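Local coordinates for protein TetR family transcriptional regulator (PDB 4ZA6) that acts as a TetR-family transcriptional repressor, QsdR, and probably controls qsdA and with it the degradation of quorum-sensing signals, at residues 16-21 with 52-57; 73-78 with 181-186; 104-109 with 160-165; 122-127 with 148-153. All coordinates share one frame; numbering follows the deposited sequence.

Contact 1: residues 16-21 with 52-57; sequences SMYLAE and GTVLAE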
loop_
_atom_site.group_PDB
_atom_site.type_symbol
_atom_site.label_atom_id
_atom_site.label_comp_id
_atom_site.label_asym_id
_atom_site.label_seq_id
_atom_site.Cartn_x
_atom_site.Cartn_y
_atom_site.Cartn_z
ATOM N N SER A 16 -7.628 14.169 3.963
ATOM C CA SER A 16 -9.077 14.403 4.101
ATOM C C SER A 16 -9.764 14.553 2.731
ATOM O O SER A 16 -10.894 14.113 2.562
ATOM C CB SER A 16 -9.385 15.584 5.028
ATOM O OG SER A 16 -9.502 16.836 4.367
ATOM N N MET A 17 -9.067 15.154 1.756
ATOM C CA MET A 17 -9.557 15.313 0.393
ATOM C C MET A 17 -9.684 13.936 -0.264
ATOM O O MET A 17 -10.698 13.672 -0.899
ATOM C CB MET A 17 -8.620 16.218 -0.420
ATOM C CG MET A 17 -8.671 17.671 0.005
ATOM S SD MET A 17 -7.312 18.652 -0.698
ATOM C CE MET A 17 -8.020 19.091 -2.257
ATOM N N TYR A 18 -8.686 13.045 -0.062
ATOM C CA TYR A 18 -8.696 11.671 -0.591
ATOM C C TYR A 18 -9.878 10.894 0.005
ATOM O O TYR A 18 -10.688 10.358 -0.745
ATOM C CB TYR A 18 -7.354 10.949 -0.337
ATOM C CG TYR A 18 -7.375 9.451 -0.611
ATOM C CD1 TYR A 18 -7.569 8.957 -1.897
ATOM C CD2 TYR A 18 -7.166 8.533 0.416
ATOM C CE1 TYR A 18 -7.610 7.585 -2.150
ATOM C CE2 TYR A 18 -7.210 7.161 0.181
ATOM C CZ TYR A 18 -7.428 6.689 -1.106
ATOM O OH TYR A 18 -7.448 5.337 -1.341
ATOM N N LEU A 19 -10.029 10.947 1.342
ATOM C CA LEU A 19 -11.108 10.308 2.086
ATOM C C LEU A 19 -12.485 10.848 1.737
ATOM O O LEU A 19 -13.466 10.110 1.830
ATOM C CB LEU A 19 -10.855 10.452 3.577
ATOM C CG LEU A 19 -11.513 9.408 4.439
ATOM C CD1 LEU A 19 -10.888 8.016 4.221
ATOM C CD2 LEU A 19 -11.485 9.813 5.886
ATOM N N ALA A 20 -12.560 12.131 1.341
ATOM C CA ALA A 20 -13.819 12.769 0.948
ATOM C C ALA A 20 -14.135 12.574 -0.550
ATOM O O ALA A 20 -15.172 13.032 -1.023
ATOM C CB ALA A 20 -13.795 14.251 1.312
ATOM N N GLU A 21 -13.262 11.844 -1.266
ATOM C CA GLU A 21 -13.325 11.514 -2.694
ATOM C C GLU A 21 -13.217 12.742 -3.581
ATOM O O GLU A 21 -13.817 12.815 -4.652
ATOM C CB GLU A 21 -14.528 10.625 -3.049
ATOM C CG GLU A 21 -14.642 9.367 -2.214
ATOM C CD GLU A 21 -15.799 8.454 -2.567
ATOM O OE1 GLU A 21 -16.415 8.635 -3.644
ATOM O OE2 GLU A 21 -16.089 7.547 -1.755
ATOM N N GLY A 52 1.170 10.170 -3.328
ATOM C CA GLY A 52 1.931 8.979 -2.962
ATOM C C GLY A 52 2.138 8.869 -1.462
ATOM O O GLY A 52 1.995 7.788 -0.900
ATOM N N THR A 53 2.437 9.992 -0.791
ATOM C CA THR A 53 2.637 10.041 0.673
ATOM C C THR A 53 1.348 9.717 1.380
ATOM O O THR A 53 1.363 8.955 2.336
ATOM C CB THR A 53 3.156 11.432 1.063
ATOM O OG1 THR A 53 4.377 11.651 0.363
ATOM C CG2 THR A 53 3.348 11.599 2.580
ATOM N N VAL A 54 0.230 10.313 0.910
ATOM C CA VAL A 54 -1.119 10.151 1.443
ATOM C C VAL A 54 -1.507 8.661 1.361
ATOM O O VAL A 54 -1.948 8.076 2.350
ATOM C CB VAL A 54 -2.100 11.085 0.662
ATOM C CG1 VAL A 54 -3.563 10.646 0.810
ATOM C CG2 VAL A 54 -1.929 12.548 1.092
ATOM N N LEU A 55 -1.304 8.057 0.187
ATOM C CA LEU A 55 -1.619 6.650 -0.073
ATOM C C LEU A 55 -0.697 5.700 0.669
ATOM O O LEU A 55 -1.154 4.649 1.093
ATOM C CB LEU A 55 -1.602 6.365 -1.579
ATOM C CG LEU A 55 -2.640 7.122 -2.403
ATOM C CD1 LEU A 55 -2.477 6.832 -3.900
ATOM C CD2 LEU A 55 -4.047 6.826 -1.913
ATOM N N ALA A 56 0.581 6.082 0.860
ATOM C CA ALA A 56 1.544 5.272 1.620
ATOM C C ALA A 56 1.133 5.230 3.098
ATOM O O ALA A 56 1.205 4.178 3.713
ATOM C CB ALA A 56 2.935 5.871 1.491
ATOM N N GLU A 57 0.696 6.371 3.671
ATOM C CA GLU A 57 0.257 6.407 5.075
ATOM C C GLU A 57 -1.017 5.549 5.262
ATOM O O GLU A 57 -1.121 4.842 6.254
ATOM C CB GLU A 57 0.040 7.858 5.563
ATOM C CG GLU A 57 1.342 8.629 5.740
ATOM C CD GLU A 57 1.247 9.960 6.459
ATOM O OE1 GLU A 57 0.139 10.324 6.913
ATOM O OE2 GLU A 57 2.284 10.652 6.552
#

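Contact 2: residues 73-78 with 181-186; sequences QGPEYI and LGVTRN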
loop_
_atom_site.group_PDB
_atom_site.type_symbol
_atom_site.label_atom_id
_atom_site.label_comp_id
_atom_site.label_asym_id
_atom_site.label_seq_id
_atom_site.Cartn_x
_atom_site.Cartn_y
_atom_site.Cartn_z
ATOM N N GLN A 73 0.500 -18.359 12.946
ATOM C CA GLN A 73 1.930 -18.034 12.927
ATOM C C GLN A 73 2.522 -18.448 11.584
ATOM O O GLN A 73 1.860 -19.121 10.803
ATOM C CB GLN A 73 2.656 -18.788 14.060
ATOM C CG GLN A 73 2.419 -18.175 15.441
ATOM C CD GLN A 73 1.749 -19.111 16.418
ATOM O OE1 GLN A 73 1.173 -20.148 16.053
ATOM N NE2 GLN A 73 1.765 -18.730 17.689
ATOM N N GLY A 74 3.757 -18.042 11.337
ATOM C CA GLY A 74 4.509 -18.390 10.144
ATOM C C GLY A 74 3.866 -18.040 8.819
ATOM O O GLY A 74 3.210 -17.002 8.704
ATOM N N PRO A 75 4.031 -18.917 7.797
ATOM C CA PRO A 75 3.433 -18.641 6.477
ATOM C C PRO A 75 1.911 -18.516 6.479
ATOM O O PRO A 75 1.390 -17.767 5.683
ATOM C CB PRO A 75 3.902 -19.812 5.619
ATOM C CG PRO A 75 5.106 -20.369 6.339
ATOM C CD PRO A 75 4.782 -20.191 7.782
ATOM N N GLU A 76 1.215 -19.196 7.387
ATOM C CA GLU A 76 -0.245 -19.091 7.456
ATOM C C GLU A 76 -0.693 -17.700 7.942
ATOM O O GLU A 76 -1.693 -17.171 7.443
ATOM C CB GLU A 76 -0.878 -20.249 8.263
ATOM C CG GLU A 76 -0.033 -20.825 9.380
ATOM C CD GLU A 76 0.851 -22.015 9.077
ATOM O OE1 GLU A 76 0.340 -23.158 9.074
ATOM O OE2 GLU A 76 2.072 -21.809 8.902
ATOM N N TYR A 77 0.089 -17.089 8.861
ATOM C CA TYR A 77 -0.169 -15.734 9.384
ATOM C C TYR A 77 0.120 -14.716 8.300
ATOM O O TYR A 77 -0.669 -13.785 8.128
ATOM C CB TYR A 77 0.675 -15.453 10.645
ATOM C CG TYR A 77 0.678 -14.013 11.117
ATOM C CD1 TYR A 77 -0.333 -13.525 11.937
ATOM C CD2 TYR A 77 1.712 -13.148 10.769
ATOM C CE1 TYR A 77 -0.326 -12.205 12.384
ATOM C CE2 TYR A 77 1.732 -11.828 11.214
ATOM C CZ TYR A 77 0.705 -11.359 12.012
ATOM O OH TYR A 77 0.717 -10.059 12.455
ATOM N N ILE A 78 1.262 -14.871 7.582
ATOM C CA ILE A 78 1.663 -13.961 6.511
ATOM C C ILE A 78 0.610 -13.992 5.417
ATOM O O ILE A 78 0.195 -12.942 4.941
ATOM C CB ILE A 78 3.083 -14.297 5.979
ATOM C CG1 ILE A 78 4.154 -14.094 7.087
ATOM C CG2 ILE A 78 3.409 -13.461 4.733
ATOM C CD1 ILE A 78 5.401 -14.997 6.951
ATOM N N LEU A 181 7.276 -18.247 -0.152
ATOM C CA LEU A 181 7.543 -18.707 1.215
ATOM C C LEU A 181 7.904 -20.208 1.288
ATOM O O LEU A 181 8.203 -20.718 2.369
ATOM C CB LEU A 181 6.323 -18.432 2.114
ATOM C CG LEU A 181 5.838 -16.993 2.292
ATOM C CD1 LEU A 181 4.579 -16.952 3.147
ATOM C CD2 LEU A 181 6.918 -16.074 2.839
ATOM N N GLY A 182 7.812 -20.911 0.168
ATOM C CA GLY A 182 8.096 -22.334 0.116
ATOM C C GLY A 182 6.977 -23.201 0.676
ATOM O O GLY A 182 7.247 -24.306 1.143
ATOM N N VAL A 183 5.718 -22.717 0.647
ATOM C CA VAL A 183 4.555 -23.492 1.141
ATOM C C VAL A 183 3.539 -23.789 0.040
ATOM O O VAL A 183 3.556 -23.158 -1.002
ATOM C CB VAL A 183 3.869 -22.907 2.405
ATOM C CG1 VAL A 183 4.817 -22.901 3.592
ATOM C CG2 VAL A 183 3.271 -21.527 2.147
ATOM N N THR A 184 2.611 -24.709 0.304
ATOM C CA THR A 184 1.612 -25.077 -0.689
ATOM C C THR A 184 0.244 -24.572 -0.321
ATOM O O THR A 184 -0.091 -24.469 0.871
ATOM C CB THR A 184 1.562 -26.604 -0.895
ATOM O OG1 THR A 184 1.467 -27.219 0.386
ATOM C CG2 THR A 184 2.760 -27.136 -1.666
ATOM N N ARG A 185 -0.559 -24.294 -1.359
ATOM C CA ARG A 185 -1.952 -23.915 -1.207
ATOM C C ARG A 185 -2.772 -25.017 -1.884
ATOM O O ARG A 185 -2.626 -25.255 -3.079
ATOM C CB ARG A 185 -2.238 -22.528 -1.793
ATOM C CG ARG A 185 -1.585 -21.407 -0.995
ATOM C CD ARG A 185 -2.055 -20.046 -1.450
ATOM N NE ARG A 185 -3.243 -19.620 -0.710
ATOM C CZ ARG A 185 -4.319 -19.081 -1.265
ATOM N NH1 ARG A 185 -4.366 -18.877 -2.576
ATOM N NH2 ARG A 185 -5.345 -18.718 -0.515
ATOM N N ASN A 186 -3.552 -25.745 -1.103
ATOM C CA ASN A 186 -4.355 -26.841 -1.645
ATOM C C ASN A 186 -5.770 -26.307 -1.920
ATOM O O ASN A 186 -6.587 -26.225 -1.001
ATOM C CB ASN A 186 -4.364 -28.042 -0.685
ATOM C CG ASN A 186 -3.004 -28.502 -0.203
ATOM O OD1 ASN A 186 -2.049 -28.654 -0.976
ATOM N ND2 ASN A 186 -2.902 -28.777 1.086
#

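Contact 3: residues 104-109 with 160-165; sequences MVFIKL and APLLGR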
loop_
_atom_site.group_PDB
_atom_site.type_symbol
_atom_site.label_atom_id
_atom_site.label_comp_id
_atom_site.label_asym_id
_atom_site.label_seq_id
_atom_site.Cartn_x
_atom_site.Cartn_y
_atom_site.Cartn_z
ATOM N N MET A 104 -3.905 6.308 -14.600
ATOM C CA MET A 104 -2.484 6.385 -14.962
ATOM C C MET A 104 -1.616 6.918 -13.824
ATOM O O MET A 104 -0.506 6.422 -13.624
ATOM C CB MET A 104 -2.279 7.218 -16.240
ATOM C CG MET A 104 -2.867 6.565 -17.489
ATOM S SD MET A 104 -2.452 7.456 -19.018
ATOM C CE MET A 104 -0.701 7.006 -19.195
ATOM N N VAL A 105 -2.117 7.917 -13.070
ATOM C CA VAL A 105 -1.395 8.467 -11.910
ATOM C C VAL A 105 -1.261 7.352 -10.903
ATOM O O VAL A 105 -0.156 7.098 -10.427
ATOM C CB VAL A 105 -2.110 9.713 -11.301
ATOM C CG1 VAL A 105 -1.507 10.113 -9.958
ATOM C CG2 VAL A 105 -2.063 10.898 -12.261
ATOM N N PHE A 106 -2.381 6.644 -10.612
ATOM C CA PHE A 106 -2.364 5.553 -9.641
ATOM C C PHE A 106 -1.462 4.370 -10.041
ATOM O O PHE A 106 -0.748 3.843 -9.173
ATOM C CB PHE A 106 -3.786 5.078 -9.266
ATOM C CG PHE A 106 -3.743 4.077 -8.140
ATOM C CD1 PHE A 106 -3.496 4.485 -6.838
ATOM C CD2 PHE A 106 -3.808 2.712 -8.400
ATOM C CE1 PHE A 106 -3.364 3.543 -5.802
ATOM C CE2 PHE A 106 -3.713 1.779 -7.362
ATOM C CZ PHE A 106 -3.480 2.202 -6.069
ATOM N N ILE A 107 -1.477 3.962 -11.325
ATOM C CA ILE A 107 -0.628 2.852 -11.778
ATOM C C ILE A 107 0.820 3.172 -11.420
ATOM O O ILE A 107 1.521 2.324 -10.845
ATOM C CB ILE A 107 -0.801 2.506 -13.289
ATOM C CG1 ILE A 107 -2.198 1.881 -13.571
ATOM C CG2 ILE A 107 0.309 1.509 -13.727
ATOM C CD1 ILE A 107 -2.631 1.879 -15.081
ATOM N N LYS A 108 1.235 4.426 -11.710
ATOM C CA LYS A 108 2.572 4.954 -11.436
ATOM C C LYS A 108 2.895 4.951 -9.945
ATOM O O LYS A 108 3.947 4.452 -9.555
ATOM C CB LYS A 108 2.722 6.359 -12.043
ATOM C CG LYS A 108 4.086 6.988 -11.855
ATOM C CD LYS A 108 4.258 8.198 -12.741
ATOM C CE LYS A 108 5.671 8.688 -12.686
ATOM N NZ LYS A 108 5.915 9.627 -11.550
ATOM N N LEU A 109 2.015 5.512 -9.115
ATOM C CA LEU A 109 2.240 5.563 -7.658
ATOM C C LEU A 109 2.279 4.184 -6.961
ATOM O O LEU A 109 3.043 3.986 -6.015
ATOM C CB LEU A 109 1.159 6.451 -7.007
ATOM C CG LEU A 109 1.145 7.918 -7.417
ATOM C CD1 LEU A 109 0.024 8.649 -6.720
ATOM C CD2 LEU A 109 2.463 8.596 -7.109
ATOM N N ALA A 160 -5.065 -5.692 -11.051
ATOM C CA ALA A 160 -5.289 -6.274 -12.385
ATOM C C ALA A 160 -6.378 -5.564 -13.225
ATOM O O ALA A 160 -6.130 -5.398 -14.419
ATOM C CB ALA A 160 -5.569 -7.761 -12.286
ATOM N N PRO A 161 -7.523 -5.050 -12.666
ATOM C CA PRO A 161 -8.483 -4.326 -13.517
ATOM C C PRO A 161 -7.940 -3.053 -14.166
ATOM O O PRO A 161 -8.386 -2.708 -15.256
ATOM C CB PRO A 161 -9.656 -4.044 -12.587
ATOM C CG PRO A 161 -9.497 -4.990 -11.455
ATOM C CD PRO A 161 -8.029 -5.124 -11.278
ATOM N N LEU A 162 -6.932 -2.400 -13.552
ATOM C CA LEU A 162 -6.294 -1.209 -14.120
ATOM C C LEU A 162 -5.347 -1.538 -15.255
ATOM O O LEU A 162 -4.961 -0.658 -16.019
ATOM C CB LEU A 162 -5.550 -0.427 -13.031
ATOM C CG LEU A 162 -6.445 0.148 -11.936
ATOM C CD1 LEU A 162 -5.625 0.704 -10.817
ATOM C CD2 LEU A 162 -7.444 1.186 -12.516
ATOM N N LEU A 163 -4.960 -2.814 -15.346
ATOM C CA LEU A 163 -4.015 -3.314 -16.328
ATOM C C LEU A 163 -4.697 -4.089 -17.430
ATOM O O LEU A 163 -4.031 -4.779 -18.199
ATOM C CB LEU A 163 -2.906 -4.131 -15.626
ATOM C CG LEU A 163 -2.226 -3.467 -14.397
ATOM C CD1 LEU A 163 -1.309 -4.427 -13.681
ATOM C CD2 LEU A 163 -1.456 -2.212 -14.779
ATOM N N GLY A 164 -6.020 -3.950 -17.519
ATOM C CA GLY A 164 -6.820 -4.578 -18.567
ATOM C C GLY A 164 -7.529 -5.871 -18.234
ATOM O O GLY A 164 -8.164 -6.465 -19.114
ATOM N N ARG A 165 -7.444 -6.326 -16.980
ATOM C CA ARG A 165 -8.104 -7.569 -16.581
ATOM C C ARG A 165 -9.484 -7.376 -15.974
ATOM O O ARG A 165 -9.944 -6.243 -15.825
ATOM C CB ARG A 165 -7.156 -8.494 -15.803
ATOM C CG ARG A 165 -6.069 -9.058 -16.741
ATOM C CD ARG A 165 -4.952 -9.808 -16.047
ATOM N NE ARG A 165 -3.792 -8.978 -15.690
ATOM C CZ ARG A 165 -2.587 -9.461 -15.405
ATOM N NH1 ARG A 165 -2.360 -10.769 -15.451
ATOM N NH2 ARG A 165 -1.601 -8.642 -15.066
#

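Contact 4: residues 122-127 with 148-153; sequences SITAEI and EALVRI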
loop_
_atom_site.group_PDB
_atom_site.type_symbol
_atom_site.label_atom_id
_atom_site.label_comp_id
_atom_site.label_asym_id
_atom_site.label_seq_id
_atom_site.Cartn_x
_atom_site.Cartn_y
_atom_site.Cartn_z
ATOM N N SER A 122 8.787 -2.477 3.401
ATOM C CA SER A 122 9.377 -2.341 4.747
ATOM C C SER A 122 8.476 -2.925 5.840
ATOM O O SER A 122 8.990 -3.521 6.781
ATOM C CB SER A 122 9.762 -0.889 5.039
ATOM O OG SER A 122 8.600 -0.092 5.170
ATOM N N ILE A 123 7.145 -2.792 5.718
ATOM C CA ILE A 123 6.229 -3.430 6.684
ATOM C C ILE A 123 6.254 -4.937 6.450
ATOM O O ILE A 123 6.315 -5.691 7.427
ATOM C CB ILE A 123 4.785 -2.864 6.634
ATOM C CG1 ILE A 123 4.763 -1.356 7.018
ATOM C CG2 ILE A 123 3.857 -3.687 7.562
ATOM C CD1 ILE A 123 3.436 -0.650 6.759
ATOM N N THR A 124 6.277 -5.394 5.161
ATOM C CA THR A 124 6.378 -6.843 4.892
ATOM C C THR A 124 7.677 -7.430 5.500
ATOM O O THR A 124 7.626 -8.468 6.140
ATOM C CB THR A 124 6.221 -7.190 3.404
ATOM O OG1 THR A 124 4.999 -6.626 2.922
ATOM C CG2 THR A 124 6.228 -8.720 3.156
ATOM N N ALA A 125 8.821 -6.727 5.317
ATOM C CA ALA A 125 10.138 -7.092 5.849
ATOM C C ALA A 125 10.074 -7.264 7.391
ATOM O O ALA A 125 10.651 -8.196 7.933
ATOM C CB ALA A 125 11.160 -6.007 5.480
ATOM N N GLU A 126 9.365 -6.368 8.068
ATOM C CA GLU A 126 9.154 -6.369 9.523
ATOM C C GLU A 126 8.339 -7.620 9.945
ATOM O O GLU A 126 8.686 -8.288 10.933
ATOM C CB GLU A 126 8.458 -5.064 9.929
ATOM C CG GLU A 126 8.147 -4.941 11.411
ATOM C CD GLU A 126 7.047 -3.948 11.726
ATOM O OE1 GLU A 126 6.895 -2.949 10.984
ATOM O OE2 GLU A 126 6.351 -4.160 12.741
ATOM N N ILE A 127 7.276 -7.933 9.191
ATOM C CA ILE A 127 6.424 -9.115 9.402
ATOM C C ILE A 127 7.293 -10.385 9.268
ATOM O O ILE A 127 7.223 -11.279 10.117
ATOM C CB ILE A 127 5.212 -9.141 8.430
ATOM C CG1 ILE A 127 4.162 -8.085 8.818
ATOM C CG2 ILE A 127 4.564 -10.539 8.392
ATOM C CD1 ILE A 127 3.340 -7.527 7.621
ATOM N N GLU A 148 10.247 -6.929 -0.494
ATOM C CA GLU A 148 10.195 -6.231 -1.779
ATOM C C GLU A 148 9.646 -7.170 -2.879
ATOM O O GLU A 148 8.794 -6.753 -3.665
ATOM C CB GLU A 148 11.598 -5.675 -2.138
ATOM C CG GLU A 148 11.711 -5.051 -3.518
ATOM C CD GLU A 148 10.968 -3.758 -3.797
ATOM O OE1 GLU A 148 10.438 -3.138 -2.848
ATOM O OE2 GLU A 148 10.943 -3.350 -4.978
ATOM N N ALA A 149 10.093 -8.447 -2.889
ATOM C CA ALA A 149 9.657 -9.449 -3.870
ATOM C C ALA A 149 8.156 -9.753 -3.750
ATOM O O ALA A 149 7.474 -9.811 -4.766
ATOM C CB ALA A 149 10.464 -10.723 -3.719
ATOM N N LEU A 150 7.655 -9.919 -2.512
ATOM C CA LEU A 150 6.238 -10.188 -2.241
ATOM C C LEU A 150 5.372 -9.039 -2.772
ATOM O O LEU A 150 4.405 -9.295 -3.470
ATOM C CB LEU A 150 5.965 -10.399 -0.724
ATOM C CG LEU A 150 6.346 -11.760 -0.074
ATOM C CD1 LEU A 150 5.798 -11.862 1.336
ATOM C CD2 LEU A 150 5.777 -12.949 -0.855
ATOM N N VAL A 151 5.761 -7.780 -2.492
ATOM C CA VAL A 151 5.033 -6.586 -2.933
ATOM C C VAL A 151 5.008 -6.519 -4.463
ATOM O O VAL A 151 3.932 -6.326 -5.051
ATOM C CB VAL A 151 5.664 -5.305 -2.304
ATOM C CG1 VAL A 151 5.130 -4.013 -2.951
ATOM C CG2 VAL A 151 5.434 -5.291 -0.802
ATOM N N ARG A 152 6.182 -6.657 -5.099
ATOM C CA ARG A 152 6.307 -6.590 -6.569
ATOM C C ARG A 152 5.478 -7.644 -7.302
ATOM O O ARG A 152 4.966 -7.349 -8.376
ATOM C CB ARG A 152 7.773 -6.719 -7.008
ATOM C CG ARG A 152 8.685 -5.548 -6.601
ATOM C CD ARG A 152 8.456 -4.293 -7.406
ATOM N NE ARG A 152 8.848 -4.483 -8.806
ATOM C CZ ARG A 152 8.605 -3.595 -9.764
ATOM N NH1 ARG A 152 7.944 -2.480 -9.488
ATOM N NH2 ARG A 152 8.999 -3.826 -11.008
ATOM N N ILE A 153 5.401 -8.891 -6.757
ATOM C CA ILE A 153 4.668 -10.003 -7.389
ATOM C C ILE A 153 3.191 -9.902 -7.196
ATOM O O ILE A 153 2.460 -10.401 -8.040
ATOM C CB ILE A 153 5.142 -11.449 -7.033
ATOM C CG1 ILE A 153 5.081 -11.779 -5.531
ATOM C CG2 ILE A 153 6.408 -11.825 -7.725
ATOM C CD1 ILE A 153 5.607 -13.049 -5.127
#

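Contact 1: residues 16-21 with 52-57
Tyr18 and Val54 mark the nearest approach of the two backbones, CA to CA 8.0 Å, where the end of helix 4-19 passes residues 52-57 of helix 47-69. Helix 4-19 stops here: Glu21 takes a positive phi (64°), and its N reaches back to Tyr18 O at 3.0 Å as part of a Schellman motif. No hydrogen bond crosses between the segments, and side chains bridge the interval. The Tyr18 ring, its CG anti to the backbone N (chi1 169°), is presented to Leu55, whose CD2 lies over one face, 3.7 Å from the ring centroid and 21° off the normal. This is a CH-pi contact displaced toward the rim, with Tyr18 CZ the atom nearest Leu55 CD2 at 3.5 Å. At the root of the tyrosine side chain, Val54 CG1 rests against Tyr18 CB at 4.0 Å. Leu95 and Leu98 of helix 93-101 also pack on Tyr18, and its OH hydrogen-bonds a bound methylpentanediol. With an alanine here, the Leu55 methyl would probably lose its aromatic platform and a gap would open between the helices. Such seating of the first helix on the long fourth one is typical of TetR-family regulators, in which the fourth helix connects the DNA-binding domain to the C-terminal body.

Contact 2: residues 73-78 with 181-186
Pro75 meets both Leu181 and Val183, so the start of helix 74-90 is packed against the chain as it leaves helix 170-181. Both helices belong to the all-helical C-terminal domain of the TetR fold, and the contact ties the start of helix 74-90 to the end of helix 170-181 and the residues after it. The backbones come closest at Pro75 and Leu181, with CA atoms 6.7 Å apart, yet no hydrogen bond passes between them.

What crosses between the segments is contact between apolar side chains. Leu181 CD1 sits between two residues one helical turn apart, touching Pro75 CB at 3.8 Å and Ile78 CG2 at 4.0 Å. The Ile78 methyl reaches it because CG2 is anti to the backbone N while CG1 lies beside that N (chi1 -64°). Ile78 is the buried member of the group, and it goes on to pack against Ile127 and Leu128 of helix 115-133; Pro75 and Val183 lie nearer the surface.

Backbone turns set up these positions. Gly182 ends the preceding helix in a Schellman motif with phi 77°, a value that favours glycine, and from Val183 the backbone runs extended. Gly74, at positive phi before Pro75, gives its N to Gln131 OE1.

Charge stays at the margin, where Arg185 NH1 forms salt bridges with Glu171 and Asp175 and so ties the outgoing chain back to helix 170-181.

Val183 lays both branches along the CB-CG edge of the proline ring: CG1 is 3.7 Å from Pro75 CG, while CG2 is 3.9 Å from Pro75 CB.

Contact 3: residues 104-109 with 160-165
Phe106 and Leu162 make the tight part of this contact. Leu162 CD1 comes to the edge of the phenyl ring, near its plane, 3.6 Å from Phe106 CD2 and 4.1 Å from Phe106 CE2, and the two side chains run roughly perpendicular to each other. The ring is directed to this place by chi1 -173°, which sets CG anti to the backbone N. Phe106 is buried: Tyr159 meets it edge-to-face, and Leu95, Leu98 and Leu55 pack on it as well.

Here helix 103-111 meets the short 3-10 turn 160-162 that follows helix 143-158, within the helical C-terminal domain of the TetR fold. That domain holds the effector pocket in many relatives. A methylpentanediol, probably from the crystallisation liquor, lies about 4 Å from the Phe106 side chain, which is consistent with a pocket at this spot but does not prove one.

Toward the surface the fit becomes looser. Ile107 and Leu162 lie side by side and point opposite ways, Ile107 CG1 4.1 Å from Leu162 CB, while Ile107 CD1 reaches Leu162 O at 3.6 Å in van der Waals contact. Farther out, Ile107 CG2 and Leu163 CD2 are 4.3 Å apart. The turn bearing these leucines is held by Ala160 O, which accepts from Leu163 N and Arg165 N on opposite faces of its carbonyl plane; beyond it the exposed Arg165 side chain is poorly ordered.

Contact 4: residues 122-127 with 148-153
Thr124 lays its methyl against Leu150: CG2 is 3.7 Å from Leu150 CD1, and the two side chains meet obliquely between helices 115-133 and 143-158. The other branch of the threonine faces Val151, with OG1 4.0 Å from Val151 CG2. One short, forked side chain thus touches two successive residues of the facing helix. Its rotation explains the division of labour. At chi1 -54° CG2 is anti to the backbone N, whereas OG1 lies beside that N, from where it hydrogen-bonds Ser120 O in the preceding turn of its own helix. Leu150 and Val151 both direct their CB atoms at helix 115-133, and Leu150 also packs on Ile177 and Leu180 of helix 170-181. Tyr63 of helix 47-69 and Phe82 of helix 74-90 also pack on Thr124. The three residues therefore sit in the interior of the helical C-terminal domain characteristic of TetR regulators, with helices on several sides. All three are buried, and no hydrogen bond or ion pair crosses between the segments. The chemistry implies that the hydroxyl can lie in an apolar interface because Ser120 O satisfies it locally, leaving the interhelical contact itself to van der Waals packing.

Overall arrangement
Contacts 1 and 4 are buried helix-to-helix contacts, whereas contacts 2 and 3 join a helix to a turn or outgoing chain and are only partly buried. None has a hydrogen bond across it; aromatic rings take part in contacts 1 and 3, and aliphatic groups alone in contact 2, while contact 4 adds a threonine hydroxyl satisfied within its own helix. Contact 4 uses helix 143-158 and contact 3 the turn that follows it. Contact 1 touches contact 3, where Leu55 CD1 lies 3.9 Å from Phe106 CD1. Contacts 2 and 4 adjoin through Ile78 CG1 and Ile127 CG2 at 3.8 Å. The centres of contacts 1 and 2 are about 32 Å apart.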